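Local coordinates for organic hydroperoxide resistance protein OhrB (PDB 2BJO), which is involved in resistance to organic hydroperoxides as a stress-response member of the OsmC/Ohr family, at residues 28-31 / 32-36. The protein carries 3 engineered substitutions. Residues are numbered along the deposited sequence; the frame is centred on the assembly and turned at random.
Sequences DIVM and PNAAA. Engineered in segment 32-36: A35 (natural residue Lys), A36 (natural residue Lys).
M31 and A34 close a type I beta turn, with P32 and N33 at its corners, in the surface loop that runs from strand 26-28 to helix 44-65. A34 N donates a hydrogen bond back to M31 O at 3.1 Å. The bond is bent, 137° at the hydrogen, and its donor stands 46° above the carbonyl plane. P32 suits the first corner, since its ring holds phi near the value the turn needs and the bond of the turn asks for no N-H there. From A34 the chain takes up helical backbone angles, without the regular bonds, through the engineered A35 and A36 (both lysine in the natural protein). Before the turn the chain is extended, and backbone hydrogen bonds of D28 and V30 with T42 tie it to the returning end of the same loop. The fold back sets the methyl of A34 against V30: A34 CB lies 3.7 Å from V30 CB and 3.9 Å from V30 CG2; V30 also packs on Q39. On another side of the turn M31 and N33 run side by side in the same direction. N33 CG sits between its own backbone N and carbonyl carbon (chi1 72°), which turns the amide toward M31; N33 OD1 lies 3.6 Å from M31 CB.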
# COMPACT_ATOMS: atom_id res chain seq x y z
N ASP A 28 14.38 2.79 6.00
CA ASP A 28 13.91 3.85 6.88
C ASP A 28 12.63 4.46 6.32
O ASP A 28 12.43 4.46 5.12
CB ASP A 28 14.92 4.98 7.03
CG ASP A 28 16.23 4.52 7.62
OD1 ASP A 28 16.18 3.76 8.60
OD2 ASP A 28 17.31 4.92 7.13
N ILE A 29 11.82 5.00 7.23
CA ILE A 29 10.64 5.80 6.97
C ILE A 29 11.14 7.22 7.19
O ILE A 29 11.66 7.53 8.27
CB ILE A 29 9.46 5.42 7.87
CG1 ILE A 29 9.09 3.94 7.67
CG2 ILE A 29 8.28 6.35 7.65
CD1 ILE A 29 8.55 3.53 6.29
N VAL A 30 10.98 8.05 6.17
CA VAL A 30 11.51 9.40 6.21
C VAL A 30 10.44 10.49 6.17
O VAL A 30 9.35 10.34 5.64
CB VAL A 30 12.55 9.70 5.06
CG1 VAL A 30 13.82 8.87 5.23
CG2 VAL A 30 11.94 9.60 3.63
N MET A 31 10.84 11.64 6.69
CA MET A 31 9.96 12.79 6.84
C MET A 31 10.22 13.71 5.65
O MET A 31 11.19 13.46 4.92
CB MET A 31 10.29 13.53 8.14
CG MET A 31 10.78 12.59 9.23
SD MET A 31 10.06 13.01 10.81
CE MET A 31 8.39 12.47 10.39
N PRO A 32 9.35 14.71 5.44
CA PRO A 32 9.52 15.72 4.39
C PRO A 32 10.90 16.39 4.29
O PRO A 32 11.26 16.76 3.19
CB PRO A 32 8.39 16.71 4.72
CG PRO A 32 7.31 15.81 5.21
CD PRO A 32 8.07 14.90 6.14
N ASN A 33 11.67 16.53 5.38
CA ASN A 33 13.00 17.12 5.37
C ASN A 33 14.17 16.15 5.11
O ASN A 33 15.31 16.46 5.42
CB ASN A 33 13.22 17.93 6.66
CG ASN A 33 13.40 17.09 7.92
OD1 ASN A 33 13.02 15.91 8.00
ND2 ASN A 33 14.01 17.71 8.92
N ALA A 34 13.90 14.98 4.56
CA ALA A 34 14.93 13.93 4.36
C ALA A 34 16.18 14.35 3.59
O ALA A 34 17.30 14.02 4.01
CB ALA A 34 14.33 12.68 3.70
N ALA A 35 15.98 15.05 2.47
CA ALA A 35 17.08 15.53 1.65
C ALA A 35 17.96 16.44 2.51
O ALA A 35 19.16 16.20 2.59
CB ALA A 35 16.59 16.26 0.40
N ALA A 36 17.37 17.44 3.15
CA ALA A 36 18.07 18.40 4.02
C ALA A 36 18.87 17.74 5.15
O ALA A 36 20.01 18.11 5.43
CB ALA A 36 17.07 19.41 4.61